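Local coordinates for protein Apc35852 (Geobacillus stearothermophilus, PDB 1U9C) that is of unknown function but belongs to the DJ-1/PfpI family, whose members include chaperones and proteases, and may act in a similar way, at residues A[12-16]-A[54-58]; A[27-33]-A[205-210]. One frame throughout, in Å; residues are numbered along the deposited sequence.

Contact 1: residues A[12-16]-A[54-58]; sequences VTNHT and EVPLD
N14 ND2 donates to a water at 2.9 Å, which in turn donates to E54 O and so bridges the two segments. ND2 also bonds to S49 OG, while OD1 of the same amide takes the backbone N-H of Q51, so both ends of the group are held and its rotation is fixed. From this anchored position ND2 lies over V55 CG2, the two side chains crossing nearly at right angles.

Beside the amide the packing is mainly apolar. With V12 CG1 anti to the carbonyl carbon (chi1 -59°), CG2 falls between the backbone N and that carbon, and this methyl meets V55 CG2 at 3.6 Å. The other V55 branch, CG1, approaches T13 O to 3.4 Å and covers that carbonyl oxygen, which is buried with no hydrogen-bond partner in the model. P56 continues the cover, setting its ring against the N14 backbone, with CD 3.7 Å from N14 CA and CG 3.5 Å from N14 O.

The conformation of segment 12-16 is set internally. T13 OG1 accepts the backbone N-H of H15 at 3.0 Å and a nearly straight 166°, which makes an ST turn, and the same hydroxyl is bonded to D104 OD1. With D104 OD2 accepting from N14 N, one carboxylate braces the turn that presents N14 to segment 54-58. Two chain segments following the C-terminal ends of neighbouring parallel strands, 7-12 and 44-49, thus pack together, as expected along the loop-bearing edge of an alpha/beta sandwich of the DJ-1/PfpI kind.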
ATOM      1  N   VAL A  12       1.752   5.095   4.788  1.00 18.75           N
ATOM      2  CA  VAL A  12       3.070   4.831   4.252  1.00 19.41           C
ATOM      3  C   VAL A  12       4.081   4.446   5.356  1.00 18.80           C
ATOM      4  O   VAL A  12       3.922   4.685   6.537  1.00 19.19           O
ATOM      5  CB  VAL A  12       3.601   6.039   3.433  1.00 19.31           C
ATOM      6  CG1 VAL A  12       2.649   6.341   2.307  1.00 19.93           C
ATOM      7  CG2 VAL A  12       3.823   7.284   4.327  1.00 20.57           C
ATOM      8  N   THR A  13       5.168   3.822   4.868  1.00 18.78           N
ATOM      9  CA  THR A  13       6.303   3.389   5.716  1.00 18.72           C
ATOM     10  C   THR A  13       7.126   4.562   6.207  1.00 19.61           C
ATOM     11  O   THR A  13       7.127   5.660   5.646  1.00 20.89           O
ATOM     12  CB  THR A  13       7.175   2.427   4.882  1.00 18.80           C
ATOM     13  OG1 THR A  13       8.214   1.837   5.699  1.00 19.57           O
ATOM     14  CG2 THR A  13       7.905   3.116   3.754  1.00 20.77           C
ATOM     15  N   ASN A  14       7.840   4.320   7.305  1.00 18.60           N
ATOM     16  CA  ASN A  14       8.882   5.189   7.785  1.00 19.39           C
ATOM     17  C   ASN A  14      10.237   4.465   7.886  1.00 19.83           C
ATOM     18  O   ASN A  14      11.173   5.033   8.446  1.00 21.41           O
ATOM     19  CB  ASN A  14       8.582   5.766   9.164  1.00 19.81           C
ATOM     20  CG  ASN A  14       7.257   6.468   9.227  1.00 20.38           C
ATOM     21  OD1 ASN A  14       6.249   5.829   9.411  1.00 20.48           O
ATOM     22  ND2 ASN A  14       7.245   7.814   9.072  1.00 20.90           N
ATOM     23  N   HIS A  15      10.347   3.279   7.304  1.00 18.68           N
ATOM     24  CA  HIS A  15      11.519   2.457   7.501  1.00 19.93           C
ATOM     25  C   HIS A  15      12.592   2.685   6.494  1.00 21.43           C
ATOM     26  O   HIS A  15      12.313   2.669   5.286  1.00 22.52           O
ATOM     27  CB  HIS A  15      11.144   0.990   7.472  1.00 20.23           C
ATOM     28  CG  HIS A  15      12.216   0.114   7.991  1.00 21.21           C
ATOM     29  ND1 HIS A  15      12.341  -0.159   9.324  1.00 21.59           N
ATOM     30  CD2 HIS A  15      13.277  -0.460   7.378  1.00 20.95           C
ATOM     31  CE1 HIS A  15      13.443  -0.879   9.520  1.00 23.39           C
ATOM     32  NE2 HIS A  15      14.020  -1.100   8.347  1.00 22.57           N
ATOM     33  N   THR A  16      13.824   2.810   6.937  0.50 17.28           N
ATOM     34  CA  THR A  16      14.910   2.974   5.991  0.50 20.18           C
ATOM     35  C   THR A  16      15.978   1.874   6.012  0.50 18.00           C
ATOM     36  O   THR A  16      16.687   1.676   5.036  0.50 18.06           O
ATOM     37  CB  THR A  16      15.488   4.303   6.516  0.50 22.33           C
ATOM     38  OG1 THR A  16      14.673   5.415   6.095  0.50 25.88           O
ATOM     39  CG2 THR A  16      16.944   4.519   6.171  0.50 25.13           C
ATOM     40  N   GLU A  54       8.015  13.250   9.030  1.00 20.45           N
ATOM     41  CA  GLU A  54       8.588  13.304   7.707  1.00 21.50           C
ATOM     42  C   GLU A  54       8.971  11.933   7.173  1.00 21.08           C
ATOM     43  O   GLU A  54       9.830  11.276   7.779  1.00 23.17           O
ATOM     44  CB  GLU A  54       9.824  14.239   7.673  1.00 23.31           C
ATOM     45  CG  GLU A  54      10.526  14.361   6.341  1.00 25.17           C
ATOM     46  CD  GLU A  54      11.544  15.505   6.312  1.00 29.40           C
ATOM     47  OE1 GLU A  54      11.993  15.990   7.382  1.00 36.69           O
ATOM     48  OE2 GLU A  54      11.900  15.955   5.208  1.00 38.49           O
ATOM     49  N   VAL A  55       8.357  11.471   6.104  1.00 20.42           N
ATOM     50  CA  VAL A  55       8.513  10.138   5.582  1.00 19.97           C
ATOM     51  C   VAL A  55       9.766  10.041   4.743  1.00 19.78           C
ATOM     52  O   VAL A  55       9.992  10.853   3.833  1.00 21.11           O
ATOM     53  CB  VAL A  55       7.296   9.827   4.788  1.00 19.72           C
ATOM     54  CG1 VAL A  55       7.466   8.607   3.948  1.00 19.88           C
ATOM     55  CG2 VAL A  55       6.106   9.669   5.713  1.00 21.62           C
ATOM     56  N   PRO A  56      10.608   9.047   4.947  1.00 19.76           N
ATOM     57  CA  PRO A  56      11.799   8.863   4.121  1.00 20.00           C
ATOM     58  C   PRO A  56      11.430   8.231   2.791  1.00 21.18           C
ATOM     59  O   PRO A  56      10.560   7.360   2.724  1.00 21.35           O
ATOM     60  CB  PRO A  56      12.638   7.865   4.947  1.00 21.14           C
ATOM     61  CG  PRO A  56      11.602   7.026   5.649  1.00 22.17           C
ATOM     62  CD  PRO A  56      10.459   8.001   5.981  1.00 21.18           C
ATOM     63  N   LEU A  57      12.095   8.662   1.729  1.00 20.34           N
ATOM     64  CA  LEU A  57      11.813   8.144   0.423  1.00 20.87           C
ATOM     65  C   LEU A  57      12.928   7.179   0.007  1.00 21.06           C
ATOM     66  O   LEU A  57      14.111   7.450   0.250  1.00 22.18           O
ATOM     67  CB  LEU A  57      11.742   9.312  -0.581  1.00 21.92           C
ATOM     68  CG  LEU A  57      10.678  10.372  -0.209  1.00 23.58           C
ATOM     69  CD1 LEU A  57      10.633  11.555  -1.241  1.00 25.93           C
ATOM     70  CD2 LEU A  57       9.295   9.681  -0.061  1.00 24.69           C
ATOM     71  N   ASP A  58      12.556   6.113  -0.648  1.00 21.64           N
ATOM     72  CA  ASP A  58      13.544   5.187  -1.218  1.00 22.71           C
ATOM     73  C   ASP A  58      14.359   5.999  -2.185  1.00 22.75           C
ATOM     74  O   ASP A  58      13.795   6.647  -3.076  1.00 21.53           O
ATOM     75  CB  ASP A  58      12.897   4.033  -1.896  1.00 22.74           C
ATOM     76  CG  ASP A  58      13.880   2.972  -2.327  1.00 23.90           C
ATOM     77  OD1 ASP A  58      14.807   3.287  -3.089  1.00 25.37           O
ATOM     78  OD2 ASP A  58      13.833   1.794  -1.831  1.00 28.39           O
TER
HETATM   79  O   HOH W   1       9.772   9.168   9.506  1.00 25.36           O

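Contact 2: residues A[27-33]-A[205-210]; sequences WLEEFAV and NPQSSR
W27 meets P206 through a CH-pi contact: P206 CG lies over one face of the indole, 3.9 Å from the centroid of the five-membered ring and closest to the pyrrole side, where it is 3.5 Å from NE1. The indole gets there with CG anti to the backbone N (chi1 -164°). An alanine here would lose the indole face and is likely to leave one side of the proline ring without its cover. Two residues on, E29 stretches its extended chain beside the 3-10 turn that starts at P206, and OE2 is joined only weakly to a water that R210 N holds at 2.9 Å.

In this alpha/beta sandwich helices 28-40 and 209-221 begin side by side, and E30 carries its carboxylate past P206 to the neighbourhood of C129, modified to a sulfinic acid, consistent with the glutamate found beside the reactive cysteine in DJ-1 relatives. Its OE2 rests 3.3 Å from P206 CG, and OE1 accepts a weak bond from G97 N. Further back, E30 CG packs 3.3 Å from S209 OG. S209 OG donates to P206 O at 2.8 Å, the donor standing 23° out of the carbonyl plane, and S209 N reaches that oxygen from the same face.

At V33 the contact turns outward: CG1 packs 3.7 Å from R210 CA and also lies above one face of the R210 guanidinium, towards its rim, since the arginine chain bends at chi3 (-59°).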
ATOM      1  N   TRP A  27       8.283   4.302  -1.755  1.00 20.13           N
ATOM      2  CA  TRP A  27       8.473   4.509  -3.173  1.00 20.51           C
ATOM      3  C   TRP A  27       7.567   5.668  -3.609  1.00 19.63           C
ATOM      4  O   TRP A  27       6.355   5.498  -3.687  1.00 20.08           O
ATOM      5  CB  TRP A  27       8.126   3.259  -4.009  1.00 21.23           C
ATOM      6  CG  TRP A  27       8.675   3.342  -5.360  1.00 21.79           C
ATOM      7  CD1 TRP A  27       8.092   3.933  -6.459  1.00 22.49           C
ATOM      8  CD2 TRP A  27       9.979   2.946  -5.764  1.00 21.87           C
ATOM      9  NE1 TRP A  27       8.963   3.883  -7.534  1.00 23.44           N
ATOM     10  CE2 TRP A  27      10.120   3.295  -7.112  1.00 22.66           C
ATOM     11  CE3 TRP A  27      11.041   2.317  -5.106  1.00 23.05           C
ATOM     12  CZ2 TRP A  27      11.281   3.034  -7.811  1.00 24.25           C
ATOM     13  CZ3 TRP A  27      12.197   2.068  -5.816  1.00 25.36           C
ATOM     14  CH2 TRP A  27      12.303   2.415  -7.115  1.00 24.48           C
ATOM     15  N   LEU A  28       8.161   6.813  -3.849  1.00 19.42           N
ATOM     16  CA  LEU A  28       7.423   8.065  -3.991  1.00 19.31           C
ATOM     17  C   LEU A  28       6.217   7.988  -4.914  1.00 20.54           C
ATOM     18  O   LEU A  28       5.097   8.391  -4.529  1.00 20.43           O
ATOM     19  CB  LEU A  28       8.381   9.200  -4.357  1.00 21.37           C
ATOM     20  CG  LEU A  28       7.684  10.534  -4.562  1.00 20.94           C
ATOM     21  CD1 LEU A  28       6.912  11.050  -3.346  1.00 22.75           C
ATOM     22  CD2 LEU A  28       8.759  11.531  -4.997  1.00 21.85           C
ATOM     23  N   GLU A  29       6.368   7.459  -6.115  1.00 20.51           N
ATOM     24  CA  GLU A  29       5.292   7.493  -7.081  1.00 20.27           C
ATOM     25  C   GLU A  29       4.063   6.782  -6.558  1.00 20.22           C
ATOM     26  O   GLU A  29       2.928   7.096  -6.955  1.00 21.04           O
ATOM     27  CB  GLU A  29       5.756   6.841  -8.429  1.00 21.46           C
ATOM     28  CG  GLU A  29       4.662   6.660  -9.472  1.00 24.71           C
ATOM     29  CD  GLU A  29       5.097   6.014 -10.753  1.00 27.48           C
ATOM     30  OE1 GLU A  29       6.207   5.437 -10.840  1.00 33.14           O
ATOM     31  OE2 GLU A  29       4.238   6.072 -11.670  1.00 32.62           O
ATOM     32  N   GLU A  30       4.268   5.722  -5.806  1.00 19.80           N
ATOM     33  CA  GLU A  30       3.169   4.904  -5.311  1.00 19.93           C
ATOM     34  C   GLU A  30       2.256   5.619  -4.339  1.00 19.78           C
ATOM     35  O   GLU A  30       1.123   5.194  -4.139  1.00 20.42           O
ATOM     36  CB  GLU A  30       3.699   3.612  -4.730  1.00 20.84           C
ATOM     37  CG  GLU A  30       4.325   2.706  -5.801  1.00 20.78           C
ATOM     38  CD  GLU A  30       5.046   1.540  -5.281  1.00 24.34           C
ATOM     39  OE1 GLU A  30       4.986   1.224  -4.132  1.00 24.35           O
ATOM     40  OE2 GLU A  30       5.755   0.932  -6.167  1.00 25.38           O
ATOM     41  N   PHE A  31       2.772   6.652  -3.705  1.00 19.79           N
ATOM     42  CA  PHE A  31       1.981   7.614  -2.932  1.00 19.99           C
ATOM     43  C   PHE A  31       1.491   8.762  -3.817  1.00 19.42           C
ATOM     44  O   PHE A  31       0.310   9.088  -3.808  1.00 19.76           O
ATOM     45  CB  PHE A  31       2.801   8.191  -1.775  1.00 19.38           C
ATOM     46  CG  PHE A  31       2.085   9.251  -1.029  1.00 19.34           C
ATOM     47  CD1 PHE A  31       1.096   8.942  -0.115  1.00 19.83           C
ATOM     48  CD2 PHE A  31       2.304  10.602  -1.295  1.00 19.83           C
ATOM     49  CE1 PHE A  31       0.393   9.945   0.532  1.00 20.77           C
ATOM     50  CE2 PHE A  31       1.628  11.581  -0.647  1.00 21.45           C
ATOM     51  CZ  PHE A  31       0.671  11.262   0.255  1.00 20.66           C
ATOM     52  N   ALA A  32       2.407   9.376  -4.553  1.00 19.11           N
ATOM     53  CA  ALA A  32       2.094  10.648  -5.198  1.00 19.35           C
ATOM     54  C   ALA A  32       1.037  10.499  -6.297  1.00 20.62           C
ATOM     55  O   ALA A  32       0.125  11.320  -6.403  1.00 20.78           O
ATOM     56  CB  ALA A  32       3.348  11.297  -5.782  1.00 20.18           C
ATOM     57  N   VAL A  33       1.124   9.475  -7.144  1.00 20.08           N
ATOM     58  CA  VAL A  33       0.171   9.359  -8.232  1.00 20.48           C
ATOM     59  C   VAL A  33      -1.244   9.075  -7.668  1.00 21.33           C
ATOM     60  O   VAL A  33      -2.207   9.743  -8.039  1.00 21.84           O
ATOM     61  CB  VAL A  33       0.661   8.333  -9.233  1.00 20.45           C
ATOM     62  CG1 VAL A  33      -0.477   7.772 -10.076  1.00 23.59           C
ATOM     63  CG2 VAL A  33       1.790   8.934 -10.092  1.00 23.07           C
ATOM     64  N   ASN A 205       3.494  -3.140  -9.066  1.00 25.04           N
ATOM     65  CA  ASN A 205       4.755  -2.418  -9.097  1.00 24.97           C
ATOM     66  C   ASN A 205       4.518  -0.908  -9.315  1.00 24.45           C
ATOM     67  O   ASN A 205       3.380  -0.467  -9.408  1.00 23.03           O
ATOM     68  CB  ASN A 205       5.616  -3.030 -10.170  1.00 26.64           C
ATOM     69  CG  ASN A 205       4.873  -3.126 -11.439  1.00 24.43           C
ATOM     70  OD1 ASN A 205       4.123  -2.232 -11.730  1.00 26.11           O
ATOM     71  ND2 ASN A 205       4.999  -4.241 -12.170  1.00 27.61           N
ATOM     72  N   PRO A 206       5.574  -0.098  -9.386  1.00 24.00           N
ATOM     73  CA  PRO A 206       5.365   1.347  -9.481  1.00 23.83           C
ATOM     74  C   PRO A 206       4.541   1.733 -10.666  1.00 24.79           C
ATOM     75  O   PRO A 206       3.745   2.639 -10.608  1.00 25.68           O
ATOM     76  CB  PRO A 206       6.803   1.914  -9.556  1.00 24.65           C
ATOM     77  CG  PRO A 206       7.606   0.941  -8.892  1.00 25.70           C
ATOM     78  CD  PRO A 206       6.994  -0.422  -9.197  1.00 24.82           C
ATOM     79  N   GLN A 207       4.714   0.993 -11.745  1.00 24.69           N
ATOM     80  CA  GLN A 207       3.988   1.212 -12.975  1.00 24.98           C
ATOM     81  C   GLN A 207       2.482   0.917 -12.881  1.00 25.19           C
ATOM     82  O   GLN A 207       1.706   1.267 -13.800  1.00 25.66           O
ATOM     83  CB  GLN A 207       4.591   0.339 -14.105  1.00 25.89           C
ATOM     84  CG  GLN A 207       6.073   0.613 -14.458  1.00 29.19           C
ATOM     85  CD  GLN A 207       7.115   0.094 -13.464  1.00 31.32           C
ATOM     86  OE1 GLN A 207       6.852  -0.750 -12.617  1.00 28.23           O
ATOM     87  NE2 GLN A 207       8.362   0.566 -13.629  1.00 37.21           N
ATOM     88  N   SER A 208       2.070   0.278 -11.786  1.00 22.28           N
ATOM     89  CA  SER A 208       0.656  -0.026 -11.519  1.00 22.11           C
ATOM     90  C   SER A 208      -0.040   0.999 -10.616  1.00 22.20           C
ATOM     91  O   SER A 208      -1.207   0.767 -10.253  1.00 22.54           O
ATOM     92  CB  SER A 208       0.601  -1.379 -10.834  1.00 22.47           C
ATOM     93  OG  SER A 208       1.304  -2.357 -11.588  1.00 22.73           O
ATOM     94  N   SER A 209       0.651   2.062 -10.207  1.00 22.28           N
ATOM     95  CA  SER A 209       0.110   3.005  -9.208  1.00 22.79           C
ATOM     96  C   SER A 209      -1.169   3.652  -9.679  1.00 22.73           C
ATOM     97  O   SER A 209      -2.177   3.680  -8.960  1.00 23.11           O
ATOM     98  CB  SER A 209       1.134   4.068  -8.871  1.00 23.34           C
ATOM     99  OG  SER A 209       2.316   3.501  -8.306  1.00 24.82           O
ATOM    100  N   ARG A 210      -1.183   4.159 -10.900  1.00 22.84           N
ATOM    101  CA  ARG A 210      -2.330   4.810 -11.416  1.00 23.27           C
ATOM    102  C   ARG A 210      -3.559   3.907 -11.565  1.00 21.70           C
ATOM    103  O   ARG A 210      -4.659   4.240 -11.117  1.00 22.87           O
ATOM    104  CB  ARG A 210      -2.048   5.518 -12.728  1.00 23.98           C
ATOM    105  CG  ARG A 210      -3.178   6.371 -13.172  1.00 25.95           C
ATOM    106  CD  ARG A 210      -2.844   7.246 -14.409  1.00 28.53           C
ATOM    107  NE  ARG A 210      -1.703   8.094 -14.065  1.00 35.17           N
ATOM    108  CZ  ARG A 210      -1.762   9.306 -13.505  1.00 34.58           C
ATOM    109  NH1 ARG A 210      -2.935   9.919 -13.284  1.00 38.16           N
ATOM    110  NH2 ARG A 210      -0.625   9.934 -13.233  1.00 35.16           N
TER
HETATM  111  O   HOH W   2       1.283   4.411 -12.487  1.00 30.68           O

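Overall arrangement
The two contacts illustrate how one fold varies its chemistry with depth. Contact 2 is largely buried and joins the starts of two helices by CH-pi and apolar packing round glutamate carboxylates and a serine hydroxyl, reaching the surface at its arginine. Contact 1 is only partly buried and joins two loops, with a valine pair towards the core. Neither has a direct hydrogen bond across it; each has a water, weakly bonded on the glutamate side in contact 2. Their centres lie about 14 Å apart. They also touch: V12 CG1 packs 3.9 Å from F31 CD1, and L57 CD1 approaches L28 CD2, tying the end of strand 7-12 and the 54-58 loop to helix 28-40. Contact 2 borders the oxidised cysteine.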